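Local coordinates for protein geranyltranstransferase (Staphylococcus aureus, PDB 1RTR) that probably makes farnesyl diphosphate by condensing isopentenyl diphosphate with allylic diphosphates, a step of isoprenoid biosynthesis, at residues 210-214 against 284-289; 201-206 against 268-272. All blocks are in the same frame, centred on the assembly; numbering follows the deposited sequence.

Contact 1: 210-214 against 284-289; sequences LGMMF and IVDLFY
Leu210 lays its CD1 methyl over one face of the Phe288 ring, 3.9 Å from the centroid, in a CH-pi contact; the same methyl meets CG2 of Ile284. Helices 197-227 and 279-289 run nearly parallel here, their local axes 9.5 Å apart at 21°, and Phe288 projects into the gap between them. Its CD1 also lies 3.2 Å from the backbone O of Leu210. Met213 fills the next turn. Its chain turns at the last torsion (chi3 61°), carrying CE to 3.4 Å from Val285 O and 3.7 Å from Tyr289 CB, while SD rests on Val285 CG1. At this margin the Tyr289 hydroxyl is hydrogen-bonded to Thr259 of helix 245-270. The buried middle is closely filled, and Leu49 of helix 45-56 touches both Leu210 and Ile284. The other, partly exposed flank is thinner: Phe214 turns its edge toward the face of Phe288 in an offset edge-to-face pair, its CD1 3.6 Å from Phe288 CE1. No hydrogen bond joins the two segments, so within this all-helical polyprenyl synthetase fold the C-terminal helix is held here by apolar fit and weak aromatic contacts.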
ATOM      1  N   LEU A 210       4.924  19.728  16.067  1.00 53.73           N
ATOM      2  CA  LEU A 210       3.464  19.720  15.979  1.00 54.42           C
ATOM      3  C   LEU A 210       2.924  18.312  16.232  1.00 54.72           C
ATOM      4  O   LEU A 210       1.924  18.144  16.931  1.00 55.08           O
ATOM      5  CB  LEU A 210       2.996  20.240  14.620  1.00 54.72           C
ATOM      6  CG  LEU A 210       1.481  20.273  14.406  1.00 54.64           C
ATOM      7  CD1 LEU A 210       0.886  21.414  15.223  1.00 54.89           C
ATOM      8  CD2 LEU A 210       1.156  20.429  12.925  1.00 53.45           C
ATOM      9  N   GLY A 211       3.607  17.310  15.679  1.00 54.93           N
ATOM     10  CA  GLY A 211       3.216  15.921  15.845  1.00 55.43           C
ATOM     11  C   GLY A 211       3.289  15.419  17.270  1.00 55.89           C
ATOM     12  O   GLY A 211       2.379  14.726  17.734  1.00 56.16           O
ATOM     13  N   MET A 212       4.372  15.755  17.964  1.00 56.17           N
ATOM     14  CA  MET A 212       4.525  15.367  19.367  1.00 56.85           C
ATOM     15  C   MET A 212       3.474  16.042  20.265  1.00 57.81           C
ATOM     16  O   MET A 212       2.986  15.425  21.211  1.00 57.76           O
ATOM     17  CB  MET A 212       5.957  15.612  19.861  1.00 56.32           C
ATOM     18  CG  MET A 212       7.059  14.868  19.046  1.00 55.80           C
ATOM     19  SD  MET A 212       6.837  13.035  18.774  1.00 51.97           S
ATOM     20  CE  MET A 212       6.747  12.464  20.420  1.00 50.07           C
ATOM     21  N   MET A 213       3.088  17.280  19.945  1.00 59.17           N
ATOM     22  CA  MET A 213       1.998  17.956  20.675  1.00 60.47           C
ATOM     23  C   MET A 213       0.755  17.092  20.763  1.00 62.07           C
ATOM     24  O   MET A 213       0.154  16.958  21.831  1.00 62.68           O
ATOM     25  CB  MET A 213       1.625  19.304  20.042  1.00 59.76           C
ATOM     26  CG  MET A 213       2.722  20.367  20.097  1.00 57.38           C
ATOM     27  SD  MET A 213       2.182  21.912  19.385  1.00 52.33           S
ATOM     28  CE  MET A 213       0.836  22.252  20.505  1.00 49.85           C
ATOM     29  N   PHE A 214       0.400  16.495  19.630  1.00 64.33           N
ATOM     30  CA  PHE A 214      -0.854  15.760  19.425  1.00 66.34           C
ATOM     31  C   PHE A 214      -1.203  14.789  20.562  1.00 66.67           C
ATOM     32  O   PHE A 214      -2.283  14.860  21.151  1.00 67.14           O
ATOM     33  CB  PHE A 214      -0.755  15.014  18.081  1.00 67.17           C
ATOM     34  CG  PHE A 214      -2.064  14.497  17.552  1.00 70.40           C
ATOM     35  CD1 PHE A 214      -2.508  14.888  16.290  1.00 73.44           C
ATOM     36  CD2 PHE A 214      -2.832  13.585  18.287  1.00 73.08           C
ATOM     37  CE1 PHE A 214      -3.719  14.400  15.773  1.00 75.24           C
ATOM     38  CE2 PHE A 214      -4.049  13.094  17.790  1.00 75.38           C
ATOM     39  CZ  PHE A 214      -4.493  13.500  16.526  1.00 75.87           C
ATOM     40  N   ILE A 284      -2.934  26.207  13.653  1.00 70.47           N
ATOM     41  CA  ILE A 284      -3.026  24.768  13.916  1.00 70.47           C
ATOM     42  C   ILE A 284      -2.269  24.389  15.192  1.00 70.57           C
ATOM     43  O   ILE A 284      -2.757  23.573  15.978  1.00 70.16           O
ATOM     44  CB  ILE A 284      -2.569  23.926  12.685  1.00 70.69           C
ATOM     45  CG1 ILE A 284      -3.731  23.736  11.717  1.00 70.13           C
ATOM     46  CG2 ILE A 284      -2.028  22.540  13.090  1.00 70.15           C
ATOM     47  CD1 ILE A 284      -3.337  23.967  10.288  1.00 70.54           C
ATOM     48  N   VAL A 285      -1.098  24.995  15.394  1.00 70.93           N
ATOM     49  CA  VAL A 285      -0.347  24.845  16.643  1.00 71.79           C
ATOM     50  C   VAL A 285      -1.235  25.143  17.846  1.00 72.64           C
ATOM     51  O   VAL A 285      -1.247  24.381  18.814  1.00 72.44           O
ATOM     52  CB  VAL A 285       0.880  25.780  16.718  1.00 71.70           C
ATOM     53  CG1 VAL A 285       1.577  25.642  18.075  1.00 71.66           C
ATOM     54  CG2 VAL A 285       1.852  25.493  15.597  1.00 71.66           C
ATOM     55  N   ASP A 286      -1.988  26.241  17.770  1.00 73.75           N
ATOM     56  CA  ASP A 286      -2.841  26.642  18.885  1.00 75.17           C
ATOM     57  C   ASP A 286      -4.043  25.725  19.097  1.00 75.86           C
ATOM     58  O   ASP A 286      -4.513  25.567  20.222  1.00 75.96           O
ATOM     59  CB  ASP A 286      -3.240  28.127  18.793  1.00 75.24           C
ATOM     60  CG  ASP A 286      -2.153  29.067  19.354  1.00 76.03           C
ATOM     61  OD1 ASP A 286      -2.096  30.229  18.901  1.00 76.64           O
ATOM     62  OD2 ASP A 286      -1.312  28.744  20.238  1.00 75.97           O
ATOM     63  N   LEU A 287      -4.520  25.102  18.024  1.00 77.24           N
ATOM     64  CA  LEU A 287      -5.603  24.122  18.130  1.00 78.61           C
ATOM     65  C   LEU A 287      -5.116  22.837  18.806  1.00 79.25           C
ATOM     66  O   LEU A 287      -5.828  22.245  19.617  1.00 79.14           O
ATOM     67  CB  LEU A 287      -6.230  23.832  16.757  1.00 78.69           C
ATOM     68  CG  LEU A 287      -7.753  24.045  16.718  1.00 79.89           C
ATOM     69  CD1 LEU A 287      -8.180  25.138  15.719  1.00 79.99           C
ATOM     70  CD2 LEU A 287      -8.493  22.736  16.455  1.00 81.13           C
ATOM     71  N   PHE A 288      -3.895  22.427  18.472  1.00 80.48           N
ATOM     72  CA  PHE A 288      -3.241  21.284  19.108  1.00 81.82           C
ATOM     73  C   PHE A 288      -2.927  21.600  20.575  1.00 82.48           C
ATOM     74  O   PHE A 288      -2.943  20.707  21.426  1.00 82.52           O
ATOM     75  CB  PHE A 288      -1.933  20.941  18.377  1.00 82.01           C
ATOM     76  CG  PHE A 288      -2.099  20.049  17.167  1.00 83.04           C
ATOM     77  CD1 PHE A 288      -1.131  19.089  16.870  1.00 84.10           C
ATOM     78  CD2 PHE A 288      -3.199  20.176  16.313  1.00 83.63           C
ATOM     79  CE1 PHE A 288      -1.260  18.259  15.750  1.00 84.48           C
ATOM     80  CE2 PHE A 288      -3.335  19.356  15.195  1.00 83.85           C
ATOM     81  CZ  PHE A 288      -2.361  18.395  14.911  1.00 84.03           C
ATOM     82  N   TYR A 289      -2.631  22.870  20.857  1.00 83.36           N
ATOM     83  CA  TYR A 289      -2.285  23.305  22.209  1.00 84.32           C
ATOM     84  C   TYR A 289      -3.487  23.486  23.131  1.00 84.95           C
ATOM     85  O   TYR A 289      -3.443  23.068  24.291  1.00 84.86           O
ATOM     86  CB  TYR A 289      -1.467  24.591  22.178  1.00 84.32           C
ATOM     87  CG  TYR A 289      -0.757  24.874  23.478  1.00 85.00           C
ATOM     88  CD1 TYR A 289       0.221  24.007  23.965  1.00 85.86           C
ATOM     89  CD2 TYR A 289      -1.071  25.998  24.234  1.00 85.38           C
ATOM     90  CE1 TYR A 289       0.876  24.262  25.165  1.00 86.03           C
ATOM     91  CE2 TYR A 289      -0.423  26.262  25.435  1.00 85.70           C
ATOM     92  CZ  TYR A 289       0.549  25.392  25.894  1.00 85.50           C
ATOM     93  OH  TYR A 289       1.196  25.651  27.077  1.00 84.82           O
TER

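Contact 2: 201-206 against 268-272; sequences EHLESY and ELTQI
Tyr206 takes the CD2 methyl of Leu269 over a face of its ring, a CH-pi contact 4.0 Å from the centroid, with Leu269 CD1 lying 3.7 Å from Tyr206 CE2. At the opposite end of the interface His202 is sandwiched: the backbone O of Gln271 sits 3.8 Å above one ring face, near the rim, and the carboxylate carbon of Glu201 lies over the other. Glu268 reaches across between these groups, folded at chi2 (-60°); its CG packs 3.6 Å from Ser205 CB. Glu268 OE1 and Glu201 OE2 come within 3.7 Å, and the two charges probably disfavour each other unless a proton or the nearby His202 offsets them. Toward the interior, Ile272 touches His202 CB through CG1 and Leu203 CD2 through CD1, the latter at 3.9 Å. Further out, the Tyr206 hydroxyl is hydrogen-bonded to Leu281 O, which helps to fix its ring; His202 ND1 bonds weakly to Thr198 O. In the all-helical polyprenyl synthetase fold the contact joins the early part of helix 197-227 to the end of helix 245-270 and the turn that follows it; helix 179-193 packs on Leu203, and helix 279-289 on Tyr206 and Leu269.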
ATOM      1  N   GLU A 201      13.681  22.783   5.864  1.00 61.11           N
ATOM      2  CA  GLU A 201      14.206  22.453   7.191  1.00 61.77           C
ATOM      3  C   GLU A 201      13.310  22.936   8.312  1.00 61.40           C
ATOM      4  O   GLU A 201      13.070  22.207   9.267  1.00 62.32           O
ATOM      5  CB  GLU A 201      15.603  23.036   7.397  1.00 62.52           C
ATOM      6  CG  GLU A 201      16.127  22.876   8.827  1.00 65.17           C
ATOM      7  CD  GLU A 201      15.758  24.024   9.772  1.00 68.34           C
ATOM      8  OE1 GLU A 201      15.985  25.206   9.401  1.00 69.60           O
ATOM      9  OE2 GLU A 201      15.248  23.741  10.896  1.00 67.74           O
ATOM     10  N   HIS A 202      12.846  24.172   8.223  1.00 60.92           N
ATOM     11  CA  HIS A 202      12.021  24.728   9.285  1.00 60.80           C
ATOM     12  C   HIS A 202      10.653  24.099   9.301  1.00 60.00           C
ATOM     13  O   HIS A 202      10.045  23.932  10.365  1.00 60.48           O
ATOM     14  CB  HIS A 202      11.898  26.253   9.149  1.00 61.54           C
ATOM     15  CG  HIS A 202      13.198  26.978   9.314  1.00 63.19           C
ATOM     16  ND1 HIS A 202      13.883  27.528   8.251  1.00 65.88           N
ATOM     17  CD2 HIS A 202      13.942  27.234  10.415  1.00 64.10           C
ATOM     18  CE1 HIS A 202      14.992  28.098   8.691  1.00 65.72           C
ATOM     19  NE2 HIS A 202      15.054  27.930  10.000  1.00 65.63           N
ATOM     20  N   LEU A 203      10.151  23.741   8.125  1.00 59.14           N
ATOM     21  CA  LEU A 203       8.820  23.144   8.045  1.00 58.06           C
ATOM     22  C   LEU A 203       8.859  21.747   8.626  1.00 57.25           C
ATOM     23  O   LEU A 203       7.918  21.315   9.297  1.00 56.68           O
ATOM     24  CB  LEU A 203       8.313  23.146   6.604  1.00 58.45           C
ATOM     25  CG  LEU A 203       7.802  24.509   6.119  1.00 57.92           C
ATOM     26  CD1 LEU A 203       7.788  24.569   4.599  1.00 56.21           C
ATOM     27  CD2 LEU A 203       6.420  24.805   6.706  1.00 56.95           C
ATOM     28  N   GLU A 204       9.980  21.071   8.388  1.00 56.62           N
ATOM     29  CA  GLU A 204      10.265  19.764   8.977  1.00 56.81           C
ATOM     30  C   GLU A 204      10.216  19.753  10.506  1.00 55.92           C
ATOM     31  O   GLU A 204       9.360  19.064  11.080  1.00 56.01           O
ATOM     32  CB  GLU A 204      11.610  19.239   8.487  1.00 57.06           C
ATOM     33  CG  GLU A 204      11.504  18.151   7.447  1.00 59.79           C
ATOM     34  CD  GLU A 204      12.047  16.822   7.933  1.00 65.36           C
ATOM     35  OE1 GLU A 204      11.494  16.304   8.951  1.00 66.67           O
ATOM     36  OE2 GLU A 204      13.020  16.307   7.291  1.00 65.41           O
ATOM     37  N   SER A 205      11.103  20.511  11.163  1.00 54.63           N
ATOM     38  CA  SER A 205      11.042  20.620  12.628  1.00 53.89           C
ATOM     39  C   SER A 205       9.668  21.032  13.077  1.00 52.82           C
ATOM     40  O   SER A 205       9.123  20.460  14.032  1.00 52.78           O
ATOM     41  CB  SER A 205      12.049  21.615  13.204  1.00 54.09           C
ATOM     42  OG  SER A 205      13.303  21.489  12.588  1.00 55.67           O
ATOM     43  N   TYR A 206       9.096  22.019  12.396  1.00 51.85           N
ATOM     44  CA  TYR A 206       7.759  22.444  12.761  1.00 51.16           C
ATOM     45  C   TYR A 206       6.852  21.230  12.814  1.00 50.94           C
ATOM     46  O   TYR A 206       6.151  21.031  13.808  1.00 51.47           O
ATOM     47  CB  TYR A 206       7.214  23.508  11.801  1.00 51.32           C
ATOM     48  CG  TYR A 206       5.696  23.624  11.830  1.00 50.95           C
ATOM     49  CD1 TYR A 206       4.902  22.933  10.909  1.00 50.45           C
ATOM     50  CD2 TYR A 206       5.058  24.399  12.792  1.00 50.67           C
ATOM     51  CE1 TYR A 206       3.505  23.037  10.938  1.00 51.51           C
ATOM     52  CE2 TYR A 206       3.669  24.503  12.834  1.00 51.05           C
ATOM     53  CZ  TYR A 206       2.903  23.830  11.901  1.00 51.12           C
ATOM     54  OH  TYR A 206       1.539  23.934  11.949  1.00 50.61           O
ATOM     55  N   GLU A 268       9.835  27.692  15.262  1.00 66.69           N
ATOM     56  CA  GLU A 268      10.204  27.296  13.894  1.00 67.03           C
ATOM     57  C   GLU A 268       9.499  28.094  12.789  1.00 67.10           C
ATOM     58  O   GLU A 268      10.111  28.457  11.782  1.00 66.50           O
ATOM     59  CB  GLU A 268      10.001  25.787  13.700  1.00 66.85           C
ATOM     60  CG  GLU A 268      11.155  24.938  14.216  1.00 67.10           C
ATOM     61  CD  GLU A 268      12.486  25.247  13.542  1.00 69.01           C
ATOM     62  OE1 GLU A 268      13.539  24.736  14.015  1.00 68.55           O
ATOM     63  OE2 GLU A 268      12.482  26.000  12.533  1.00 69.48           O
ATOM     64  N   LEU A 269       8.218  28.370  13.002  1.00 67.70           N
ATOM     65  CA  LEU A 269       7.463  29.255  12.130  1.00 68.57           C
ATOM     66  C   LEU A 269       8.073  30.653  12.014  1.00 69.58           C
ATOM     67  O   LEU A 269       8.187  31.171  10.897  1.00 70.42           O
ATOM     68  CB  LEU A 269       6.000  29.326  12.570  1.00 68.28           C
ATOM     69  CG  LEU A 269       5.219  28.014  12.435  1.00 67.78           C
ATOM     70  CD1 LEU A 269       3.801  28.184  12.928  1.00 67.73           C
ATOM     71  CD2 LEU A 269       5.235  27.469  11.003  1.00 66.86           C
ATOM     72  N   THR A 270       8.495  31.253  13.135  1.00 70.40           N
ATOM     73  CA  THR A 270       9.109  32.594  13.096  1.00 70.96           C
ATOM     74  C   THR A 270      10.432  32.635  12.332  1.00 71.46           C
ATOM     75  O   THR A 270      10.943  33.714  12.027  1.00 71.81           O
ATOM     76  CB  THR A 270       9.303  33.234  14.515  1.00 71.14           C
ATOM     77  OG1 THR A 270      10.465  32.677  15.149  1.00 71.78           O
ATOM     78  CG2 THR A 270       8.142  32.920  15.471  1.00 70.43           C
ATOM     79  N   GLN A 271      10.993  31.474  12.021  1.00 72.13           N
ATOM     80  CA  GLN A 271      12.222  31.438  11.232  1.00 72.94           C
ATOM     81  C   GLN A 271      11.973  31.264   9.733  1.00 73.17           C
ATOM     82  O   GLN A 271      12.913  31.320   8.930  1.00 72.92           O
ATOM     83  CB  GLN A 271      13.183  30.368  11.770  1.00 73.31           C
ATOM     84  CG  GLN A 271      14.277  30.907  12.694  1.00 74.86           C
ATOM     85  CD  GLN A 271      13.752  31.922  13.710  1.00 76.88           C
ATOM     86  OE1 GLN A 271      12.978  31.568  14.607  1.00 77.36           O
ATOM     87  NE2 GLN A 271      14.161  33.183  13.562  1.00 77.19           N
ATOM     88  N   ILE A 272      10.712  31.054   9.353  1.00 73.75           N
ATOM     89  CA  ILE A 272      10.365  30.936   7.938  1.00 74.43           C
ATOM     90  C   ILE A 272      10.403  32.328   7.304  1.00 75.04           C
ATOM     91  O   ILE A 272       9.861  33.283   7.873  1.00 75.19           O
ATOM     92  CB  ILE A 272       8.999  30.236   7.754  1.00 74.22           C
ATOM     93  CG1 ILE A 272       9.181  28.716   7.825  1.00 73.63           C
ATOM     94  CG2 ILE A 272       8.362  30.614   6.418  1.00 74.08           C
ATOM     95  CD1 ILE A 272       7.974  27.963   8.320  1.00 72.65           C
TER

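In the fold
Both contacts use helix 197-227, with 201-206 about one turn upstream of 210-214, and their partners come from the successive helices 245-270 and 279-289, so the three helices pack together. Both are only partly buried. Contact 1 lies deeper, its centre about 12 Å from the centre of the chain, and is aliphatic and aromatic; contact 2, its centre about 19 Å from that point, is nearer the surface and combines an apolar inner side with a polar rim of acidic, histidine and backbone groups. Each includes a methyl seated on an aromatic face. Tyr206 joins them: its CE2 lies 3.5 Å from Val285 CG2, continuing the apolar packing. Neither touches the second subunit.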